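Local coordinates for protein glucanase (Clostridium thermocellum, PDB 5GXX) that probably cleaves internal beta-1,4-glucosidic bonds of cellulose as a family 9 endoglucanase of the cellulosome, at residues Asn484-Tyr497 with Pro559-Tyr573. The protein carries 1 engineered substitution. Residues are numbered along the deposited sequence; the frame is centred on the assembly and turned at random.
Sequences NYYMDLTEVFEAGY and PQGTKFWDPTNDFSY. With CA (calcium ion), chain D.
A calcium ion joins Glu491 and Asp488 of 484-497 to Asp566, Asn569 and Asp570 of 559-573. Glu491 chelates it unevenly, with OE2 of Glu491 at 2.3 Å and OE1 at 2.8 Å. The backbone O atoms of Asp488 and Asp566, OD1 of Asn569, OD1 of Asp570 and one water complete the shell. Glu491 is bent at its second torsion (chi2 -85°), which brings both carboxylate oxygens to the metal. Each oxygen also takes a hydrogen bond from above the carboxylate plane: Asn569 ND2 gives to Glu491 OE1 at 3.2 Å, and Asp566 N to Glu491 OE2 at 3.1 Å. Asp570 OD1 likewise binds calcium and accepts from Asp488 N at 3.0 Å. Asp570 OD2 accepts from the calcium-bound water and from another that meets Tyr485 OH.

Beyond the metal, Tyr486, in strand 481-488, exchanges two hydrogen bonds with Ser572. Tyr486 N donates almost straight to the side-chain Ser572 OG (2.8 Å), and Ser572 N returns one to Tyr486 O. Ser572 OG also bonds Tyr585 O. Ser572 CB lies over one face of the Tyr485 ring, a CH-pi contact. On the helix side, Phe564 packs against Val492 and Ala495, and its CE2 sits over a face of Tyr497.

In the beta-rich C-terminal part, a loop after strand 549-557 thus meets strand 481-488 and helix 490-494; 484-497 falls in a region resembling a cellulose-binding domain. Two carboxylates, an amide oxygen and two backbone carbonyls share one cation, so calcium probably offsets the repulsion between Glu491 and Asp570 and pins the 559-573 loop to the strand-helix junction.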
ATOM      1  N   ASN A 484       9.326  26.502  -8.605  1.00 17.94           N
ATOM      2  CA  ASN A 484      10.771  26.693  -8.689  1.00 17.63           C
ATOM      3  C   ASN A 484      11.469  26.531  -7.340  1.00 18.35           C
ATOM      4  O   ASN A 484      10.923  26.920  -6.297  1.00 19.25           O
ATOM      5  CB  ASN A 484      11.075  28.084  -9.251  1.00 18.58           C
ATOM      6  CG  ASN A 484      10.593  28.278 -10.679  1.00 19.12           C
ATOM      7  OD1 ASN A 484      10.257  27.331 -11.388  1.00 18.44           O
ATOM      8  ND2 ASN A 484      10.590  29.535 -11.123  1.00 18.96           N
ATOM      9  N   TYR A 485      12.665  25.934  -7.376  1.00 18.50           N
ATOM     10  CA  TYR A 485      13.527  25.830  -6.202  1.00 18.71           C
ATOM     11  C   TYR A 485      14.803  26.632  -6.477  1.00 19.60           C
ATOM     12  O   TYR A 485      15.589  26.270  -7.352  1.00 19.90           O
ATOM     13  CB  TYR A 485      13.891  24.361  -5.893  1.00 18.58           C
ATOM     14  CG  TYR A 485      14.681  24.224  -4.606  1.00 17.42           C
ATOM     15  CD1 TYR A 485      16.077  24.304  -4.611  1.00 20.17           C
ATOM     16  CD2 TYR A 485      14.032  24.032  -3.384  1.00 15.34           C
ATOM     17  CE1 TYR A 485      16.800  24.214  -3.418  1.00 17.23           C
ATOM     18  CE2 TYR A 485      14.750  23.927  -2.200  1.00 19.66           C
ATOM     19  CZ  TYR A 485      16.128  24.023  -2.224  1.00 19.09           C
ATOM     20  OH  TYR A 485      16.779  23.920  -1.012  1.00 22.08           O
ATOM     21  N   TYR A 486      14.990  27.721  -5.733  1.00 20.36           N
ATOM     22  CA  TYR A 486      16.084  28.657  -5.950  1.00 21.84           C
ATOM     23  C   TYR A 486      17.246  28.459  -4.984  1.00 21.88           C
ATOM     24  O   TYR A 486      17.046  28.269  -3.780  1.00 22.40           O
ATOM     25  CB  TYR A 486      15.598  30.103  -5.783  1.00 21.76           C
ATOM     26  CG  TYR A 486      14.504  30.541  -6.720  1.00 22.57           C
ATOM     27  CD1 TYR A 486      14.803  31.050  -7.983  1.00 23.55           C
ATOM     28  CD2 TYR A 486      13.176  30.485  -6.326  1.00 20.13           C
ATOM     29  CE1 TYR A 486      13.802  31.475  -8.847  1.00 21.12           C
ATOM     30  CE2 TYR A 486      12.172  30.913  -7.183  1.00 20.88           C
ATOM     31  CZ  TYR A 486      12.492  31.400  -8.438  1.00 22.13           C
ATOM     32  OH  TYR A 486      11.480  31.818  -9.275  1.00 22.58           O
ATOM     33  N   MET A 487      18.449  28.572  -5.536  1.00 24.07           N
ATOM     34  CA  MET A 487      19.696  28.387  -4.803  1.00 25.05           C
ATOM     35  C   MET A 487      20.656  29.538  -5.074  1.00 25.51           C
ATOM     36  O   MET A 487      20.604  30.153  -6.138  1.00 26.08           O
ATOM     37  CB  MET A 487      20.385  27.110  -5.285  1.00 25.56           C
ATOM     38  CG  MET A 487      19.535  25.870  -5.171  1.00 26.77           C
ATOM     39  SD  MET A 487      20.186  24.587  -6.257  1.00 33.74           S
ATOM     40  CE  MET A 487      19.332  24.941  -7.800  1.00 27.80           C
ATOM     41  N   ASP A 488      21.557  29.774  -4.123  1.00 26.82           N
ATOM     42  CA  ASP A 488      22.697  30.658  -4.321  1.00 27.02           C
ATOM     43  C   ASP A 488      23.919  29.749  -4.454  1.00 26.75           C
ATOM     44  O   ASP A 488      24.235  28.992  -3.539  1.00 27.40           O
ATOM     45  CB  ASP A 488      22.833  31.614  -3.131  1.00 27.76           C
ATOM     46  CG  ASP A 488      23.934  32.644  -3.316  1.00 30.95           C
ATOM     47  OD1 ASP A 488      24.880  32.388  -4.084  1.00 31.02           O
ATOM     48  OD2 ASP A 488      23.842  33.724  -2.691  1.00 32.83           O
ATOM     49  N   LEU A 489      24.574  29.816  -5.607  1.00 26.90           N
ATOM     50  CA  LEU A 489      25.708  28.938  -5.892  1.00 27.40           C
ATOM     51  C   LEU A 489      27.050  29.637  -5.713  1.00 28.72           C
ATOM     52  O   LEU A 489      28.069  29.159  -6.219  1.00 29.41           O
ATOM     53  CB  LEU A 489      25.583  28.342  -7.299  1.00 26.25           C
ATOM     54  CG  LEU A 489      24.364  27.445  -7.581  1.00 28.17           C
ATOM     55  CD1 LEU A 489      24.511  26.805  -8.953  1.00 27.81           C
ATOM     56  CD2 LEU A 489      24.154  26.381  -6.518  1.00 27.07           C
ATOM     57  N   THR A 490      27.059  30.735  -4.959  1.00 29.85           N
ATOM     58  CA  THR A 490      28.295  31.475  -4.680  1.00 31.01           C
ATOM     59  C   THR A 490      29.398  30.574  -4.125  1.00 31.50           C
ATOM     60  O   THR A 490      30.535  30.653  -4.588  1.00 30.38           O
ATOM     61  CB  THR A 490      28.082  32.656  -3.706  1.00 31.85           C
ATOM     62  OG1 THR A 490      27.193  33.604  -4.303  1.00 32.38           O
ATOM     63  CG2 THR A 490      29.399  33.378  -3.410  1.00 31.30           C
ATOM     64  N   GLU A 491      29.058  29.738  -3.146  1.00 31.59           N
ATOM     65  CA  GLU A 491      30.035  28.861  -2.494  1.00 31.79           C
ATOM     66  C   GLU A 491      30.582  27.764  -3.408  1.00 31.18           C
ATOM     67  O   GLU A 491      31.667  27.226  -3.161  1.00 30.82           O
ATOM     68  CB  GLU A 491      29.455  28.248  -1.215  1.00 32.17           C
ATOM     69  CG  GLU A 491      28.459  27.108  -1.425  1.00 33.51           C
ATOM     70  CD  GLU A 491      27.027  27.568  -1.653  1.00 35.86           C
ATOM     71  OE1 GLU A 491      26.766  28.791  -1.651  1.00 35.51           O
ATOM     72  OE2 GLU A 491      26.161  26.679  -1.819  1.00 32.98           O
ATOM     73  N   VAL A 492      29.833  27.440  -4.457  1.00 29.89           N
ATOM     74  CA  VAL A 492      30.241  26.439  -5.434  1.00 28.67           C
ATOM     75  C   VAL A 492      31.383  27.027  -6.252  1.00 29.19           C
ATOM     76  O   VAL A 492      32.445  26.418  -6.386  1.00 28.64           O
ATOM     77  CB  VAL A 492      29.069  26.048  -6.355  1.00 28.08           C
ATOM     78  CG1 VAL A 492      29.522  25.089  -7.445  1.00 28.36           C
ATOM     79  CG2 VAL A 492      27.940  25.442  -5.540  1.00 26.57           C
ATOM     80  N   PHE A 493      31.170  28.229  -6.776  1.00 29.81           N
ATOM     81  CA  PHE A 493      32.173  28.905  -7.596  1.00 31.97           C
ATOM     82  C   PHE A 493      33.427  29.257  -6.800  1.00 32.74           C
ATOM     83  O   PHE A 493      34.540  29.140  -7.313  1.00 33.09           O
ATOM     84  CB  PHE A 493      31.567  30.153  -8.242  1.00 32.06           C
ATOM     85  CG  PHE A 493      30.302  29.880  -9.011  1.00 32.63           C
ATOM     86  CD1 PHE A 493      30.210  28.786  -9.863  1.00 34.84           C
ATOM     87  CD2 PHE A 493      29.205  30.721  -8.885  1.00 34.53           C
ATOM     88  CE1 PHE A 493      29.037  28.522 -10.565  1.00 34.61           C
ATOM     89  CE2 PHE A 493      28.038  30.475  -9.593  1.00 34.50           C
ATOM     90  CZ  PHE A 493      27.950  29.375 -10.435  1.00 34.33           C
ATOM     91  N   GLU A 494      33.247  29.666  -5.546  1.00 33.71           N
ATOM     92  CA  GLU A 494      34.384  30.039  -4.704  1.00 34.88           C
ATOM     93  C   GLU A 494      35.290  28.862  -4.348  1.00 34.33           C
ATOM     94  O   GLU A 494      36.490  29.050  -4.163  1.00 34.56           O
ATOM     95  CB  GLU A 494      33.929  30.783  -3.445  1.00 35.38           C
ATOM     96  CG  GLU A 494      33.598  32.246  -3.727  1.00 39.50           C
ATOM     97  CD  GLU A 494      32.854  32.940  -2.597  1.00 43.99           C
ATOM     98  OE1 GLU A 494      32.333  32.250  -1.692  1.00 46.24           O
ATOM     99  OE2 GLU A 494      32.779  34.189  -2.624  1.00 45.28           O
ATOM    100  N   ALA A 495      34.708  27.668  -4.243  1.00 33.05           N
ATOM    101  CA  ALA A 495      35.449  26.424  -4.035  1.00 31.66           C
ATOM    102  C   ALA A 495      36.098  25.890  -5.316  1.00 31.45           C
ATOM    103  O   ALA A 495      36.817  24.885  -5.282  1.00 30.83           O
ATOM    104  CB  ALA A 495      34.538  25.372  -3.422  1.00 31.11           C
ATOM    105  N   GLY A 496      35.842  26.558  -6.440  1.00 30.43           N
ATOM    106  CA  GLY A 496      36.475  26.236  -7.720  1.00 30.30           C
ATOM    107  C   GLY A 496      35.665  25.301  -8.597  1.00 29.59           C
ATOM    108  O   GLY A 496      36.178  24.726  -9.561  1.00 29.09           O
ATOM    109  N   TYR A 497      34.388  25.144  -8.257  1.00 28.84           N
ATOM    110  CA  TYR A 497      33.505  24.250  -8.997  1.00 28.65           C
ATOM    111  C   TYR A 497      32.561  25.055  -9.882  1.00 28.60           C
ATOM    112  O   TYR A 497      32.536  26.288  -9.794  1.00 28.68           O
ATOM    113  CB  TYR A 497      32.732  23.348  -8.033  1.00 28.11           C
ATOM    114  CG  TYR A 497      33.617  22.310  -7.382  1.00 27.38           C
ATOM    115  CD1 TYR A 497      34.442  22.644  -6.313  1.00 27.12           C
ATOM    116  CD2 TYR A 497      33.639  20.997  -7.850  1.00 25.24           C
ATOM    117  CE1 TYR A 497      35.271  21.691  -5.724  1.00 24.50           C
ATOM    118  CE2 TYR A 497      34.455  20.042  -7.268  1.00 26.62           C
ATOM    119  CZ  TYR A 497      35.271  20.397  -6.208  1.00 26.87           C
ATOM    120  OH  TYR A 497      36.075  19.443  -5.626  1.00 25.20           O
ATOM    121  N   PRO A 559      29.678  16.968  -5.740  1.00 22.56           N
ATOM    122  CA  PRO A 559      30.324  15.656  -5.735  1.00 22.88           C
ATOM    123  C   PRO A 559      30.529  15.090  -4.335  1.00 22.88           C
ATOM    124  O   PRO A 559      30.802  15.844  -3.398  1.00 21.97           O
ATOM    125  CB  PRO A 559      31.656  15.931  -6.442  1.00 23.03           C
ATOM    126  CG  PRO A 559      31.335  17.055  -7.367  1.00 21.21           C
ATOM    127  CD  PRO A 559      30.407  17.931  -6.585  1.00 23.36           C
ATOM    128  N   GLN A 560      30.339  13.780  -4.182  1.00 23.02           N
ATOM    129  CA  GLN A 560      30.616  13.124  -2.913  1.00 24.18           C
ATOM    130  C   GLN A 560      32.065  13.396  -2.515  1.00 24.38           C
ATOM    131  O   GLN A 560      32.967  13.318  -3.352  1.00 25.28           O
ATOM    132  CB  GLN A 560      30.373  11.625  -3.047  1.00 25.32           C
ATOM    133  CG  GLN A 560      30.461  10.848  -1.754  1.00 28.45           C
ATOM    134  CD  GLN A 560      30.798   9.401  -2.019  1.00 34.24           C
ATOM    135  OE1 GLN A 560      30.317   8.816  -2.992  1.00 36.93           O
ATOM    136  NE2 GLN A 560      31.640   8.819  -1.172  1.00 33.57           N
ATOM    137  N   GLY A 561      32.264  13.740  -1.245  1.00 24.51           N
ATOM    138  CA  GLY A 561      33.588  14.060  -0.718  1.00 24.46           C
ATOM    139  C   GLY A 561      33.880  15.545  -0.628  1.00 24.35           C
ATOM    140  O   GLY A 561      34.767  15.947   0.121  1.00 24.16           O
ATOM    141  N   THR A 562      33.122  16.368  -1.350  1.00 24.55           N
ATOM    142  CA  THR A 562      33.276  17.818  -1.240  1.00 24.12           C
ATOM    143  C   THR A 562      32.625  18.376   0.027  1.00 24.50           C
ATOM    144  O   THR A 562      31.737  17.748   0.605  1.00 23.36           O
ATOM    145  CB  THR A 562      32.770  18.572  -2.487  1.00 24.22           C
ATOM    146  OG1 THR A 562      31.358  18.370  -2.636  1.00 22.93           O
ATOM    147  CG2 THR A 562      33.498  18.092  -3.727  1.00 24.23           C
ATOM    148  N   LYS A 563      33.100  19.540   0.461  1.00 24.61           N
ATOM    149  CA  LYS A 563      32.728  20.099   1.759  1.00 26.52           C
ATOM    150  C   LYS A 563      32.216  21.537   1.665  1.00 27.02           C
ATOM    151  O   LYS A 563      32.115  22.227   2.681  1.00 29.15           O
ATOM    152  CB  LYS A 563      33.902  20.028   2.746  1.00 26.71           C
ATOM    153  CG  LYS A 563      34.596  18.673   2.854  1.00 26.72           C
ATOM    154  CD  LYS A 563      33.780  17.661   3.633  1.00 27.71           C
ATOM    155  CE  LYS A 563      34.530  16.341   3.712  1.00 28.75           C
ATOM    156  NZ  LYS A 563      33.758  15.347   4.492  1.00 33.75           N
ATOM    157  N   PHE A 564      31.861  21.980   0.461  1.00 26.59           N
ATOM    158  CA  PHE A 564      31.458  23.369   0.245  1.00 26.26           C
ATOM    159  C   PHE A 564      29.954  23.639   0.226  1.00 26.20           C
ATOM    160  O   PHE A 564      29.554  24.772   0.490  1.00 26.48           O
ATOM    161  CB  PHE A 564      32.093  23.958  -1.021  1.00 25.56           C
ATOM    162  CG  PHE A 564      31.702  23.259  -2.293  1.00 25.93           C
ATOM    163  CD1 PHE A 564      30.471  23.502  -2.894  1.00 26.45           C
ATOM    164  CD2 PHE A 564      32.565  22.357  -2.895  1.00 24.53           C
ATOM    165  CE1 PHE A 564      30.122  22.860  -4.068  1.00 26.46           C
ATOM    166  CE2 PHE A 564      32.236  21.720  -4.075  1.00 25.29           C
ATOM    167  CZ  PHE A 564      31.003  21.970  -4.664  1.00 26.10           C
ATOM    168  N   TRP A 565      29.141  22.633  -0.087  1.00 25.33           N
ATOM    169  CA  TRP A 565      27.705  22.850  -0.323  1.00 25.15           C
ATOM    170  C   TRP A 565      27.079  23.594   0.849  1.00 26.37           C
ATOM    171  O   TRP A 565      27.215  23.170   1.993  1.00 26.68           O
ATOM    172  CB  TRP A 565      27.006  21.507  -0.547  1.00 24.20           C
ATOM    173  CG  TRP A 565      25.554  21.635  -0.941  1.00 24.16           C
ATOM    174  CD1 TRP A 565      24.470  21.319  -0.178  1.00 25.86           C
ATOM    175  CD2 TRP A 565      25.050  22.098  -2.197  1.00 24.51           C
ATOM    176  NE1 TRP A 565      23.312  21.571  -0.881  1.00 26.63           N
ATOM    177  CE2 TRP A 565      23.641  22.052  -2.122  1.00 25.17           C
ATOM    178  CE3 TRP A 565      25.652  22.572  -3.372  1.00 26.46           C
ATOM    179  CZ2 TRP A 565      22.820  22.456  -3.181  1.00 23.52           C
ATOM    180  CZ3 TRP A 565      24.838  22.959  -4.430  1.00 24.52           C
ATOM    181  CH2 TRP A 565      23.432  22.903  -4.322  1.00 24.36           C
ATOM    182  N   ASP A 566      26.396  24.701   0.564  1.00 27.78           N
ATOM    183  CA  ASP A 566      25.793  25.507   1.627  1.00 29.14           C
ATOM    184  C   ASP A 566      24.343  25.860   1.289  1.00 29.00           C
ATOM    185  O   ASP A 566      24.095  26.803   0.541  1.00 28.88           O
ATOM    186  CB  ASP A 566      26.632  26.765   1.886  1.00 30.41           C
ATOM    187  CG  ASP A 566      26.101  27.605   3.039  1.00 32.43           C
ATOM    188  OD1 ASP A 566      25.266  27.118   3.829  1.00 32.95           O
ATOM    189  OD2 ASP A 566      26.529  28.771   3.153  1.00 38.22           O
ATOM    190  N   PRO A 567      23.382  25.089   1.823  1.00 28.69           N
ATOM    191  CA  PRO A 567      21.978  25.392   1.535  1.00 28.39           C
ATOM    192  C   PRO A 567      21.464  26.615   2.295  1.00 29.68           C
ATOM    193  O   PRO A 567      20.426  27.161   1.912  1.00 28.80           O
ATOM    194  CB  PRO A 567      21.250  24.138   2.016  1.00 27.75           C
ATOM    195  CG  PRO A 567      22.113  23.625   3.146  1.00 27.08           C
ATOM    196  CD  PRO A 567      23.521  23.892   2.675  1.00 28.35           C
ATOM    197  N   THR A 568      22.167  27.025   3.351  1.00 30.45           N
ATOM    198  CA  THR A 568      21.731  28.111   4.237  1.00 31.25           C
ATOM    199  C   THR A 568      21.672  29.492   3.578  1.00 31.35           C
ATOM    200  O   THR A 568      21.126  30.431   4.160  1.00 32.94           O
ATOM    201  CB  THR A 568      22.540  28.173   5.567  1.00 31.79           C
ATOM    202  OG1 THR A 568      23.820  28.779   5.344  1.00 33.33           O
ATOM    203  CG2 THR A 568      22.723  26.794   6.184  1.00 31.95           C
ATOM    204  N   ASN A 569      22.208  29.629   2.369  1.00 30.36           N
ATOM    205  CA  ASN A 569      22.049  30.877   1.620  1.00 30.18           C
ATOM    206  C   ASN A 569      21.141  30.732   0.396  1.00 28.97           C
ATOM    207  O   ASN A 569      21.095  31.617  -0.464  1.00 28.92           O
ATOM    208  CB  ASN A 569      23.404  31.519   1.263  1.00 30.24           C
ATOM    209  CG  ASN A 569      24.242  30.678   0.303  1.00 31.06           C
ATOM    210  OD1 ASN A 569      23.754  29.729  -0.322  1.00 31.26           O
ATOM    211  ND2 ASN A 569      25.521  31.038   0.173  1.00 31.24           N
ATOM    212  N   ASP A 570      20.435  29.606   0.324  1.00 27.27           N
ATOM    213  CA  ASP A 570      19.554  29.311  -0.804  1.00 25.77           C
ATOM    214  C   ASP A 570      18.151  29.837  -0.516  1.00 24.34           C
ATOM    215  O   ASP A 570      17.597  29.567   0.552  1.00 24.03           O
ATOM    216  CB  ASP A 570      19.504  27.810  -1.067  1.00 26.41           C
ATOM    217  CG  ASP A 570      20.840  27.252  -1.531  1.00 26.98           C
ATOM    218  OD1 ASP A 570      21.831  28.012  -1.712  1.00 26.40           O
ATOM    219  OD2 ASP A 570      20.889  26.016  -1.713  1.00 29.12           O
ATOM    220  N   PHE A 571      17.613  30.612  -1.455  1.00 23.86           N
ATOM    221  CA  PHE A 571      16.313  31.272  -1.295  1.00 24.27           C
ATOM    222  C   PHE A 571      15.200  30.294  -0.909  1.00 22.64           C
ATOM    223  O   PHE A 571      14.401  30.561  -0.015  1.00 22.29           O
ATOM    224  CB  PHE A 571      15.946  32.038  -2.570  1.00 23.78           C
ATOM    225  CG  PHE A 571      14.593  32.718  -2.522  1.00 25.06           C
ATOM    226  CD1 PHE A 571      13.446  32.045  -2.921  1.00 24.42           C
ATOM    227  CD2 PHE A 571      14.479  34.040  -2.101  1.00 26.67           C
ATOM    228  CE1 PHE A 571      12.207  32.676  -2.891  1.00 26.88           C
ATOM    229  CE2 PHE A 571      13.248  34.678  -2.061  1.00 26.80           C
ATOM    230  CZ  PHE A 571      12.108  33.994  -2.457  1.00 26.67           C
ATOM    231  N   SER A 572      15.162  29.130  -1.553  1.00 23.34           N
ATOM    232  CA  SER A 572      14.077  28.194  -1.290  1.00 22.18           C
ATOM    233  C   SER A 572      14.256  27.284  -0.080  1.00 22.43           C
ATOM    234  O   SER A 572      13.327  26.584   0.301  1.00 21.46           O
ATOM    235  CB  SER A 572      13.778  27.388  -2.547  1.00 22.41           C
ATOM    236  OG  SER A 572      13.362  28.272  -3.560  1.00 20.47           O
ATOM    237  N   TYR A 573      15.437  27.307   0.532  1.00 23.12           N
ATOM    238  CA  TYR A 573      15.683  26.569   1.768  1.00 24.99           C
ATOM    239  C   TYR A 573      15.170  27.289   3.012  1.00 25.43           C
ATOM    240  O   TYR A 573      15.039  26.676   4.075  1.00 25.85           O
ATOM    241  CB  TYR A 573      17.190  26.353   1.914  1.00 25.01           C
ATOM    242  CG  TYR A 573      17.618  25.120   2.680  1.00 25.55           C
ATOM    243  CD1 TYR A 573      17.366  23.842   2.181  1.00 24.23           C
ATOM    244  CD2 TYR A 573      18.324  25.233   3.877  1.00 25.58           C
ATOM    245  CE1 TYR A 573      17.810  22.711   2.865  1.00 27.38           C
ATOM    246  CE2 TYR A 573      18.760  24.113   4.564  1.00 26.31           C
ATOM    247  CZ  TYR A 573      18.505  22.853   4.055  1.00 27.80           C
ATOM    248  OH  TYR A 573      18.945  21.740   4.744  1.00 29.35           O
TER
HETATM  249 CA    CA D 702      24.146  27.801  -1.553  1.00 30.17          CA
HETATM  250  O   HOH W   1      19.399  23.777  -1.305  1.00 24.72           O
HETATM  251  O   HOH W   2      21.569  34.653  -2.080  1.00 44.48           O
HETATM  252  O   HOH W   3      23.512  25.714  -2.510  1.00 25.06           O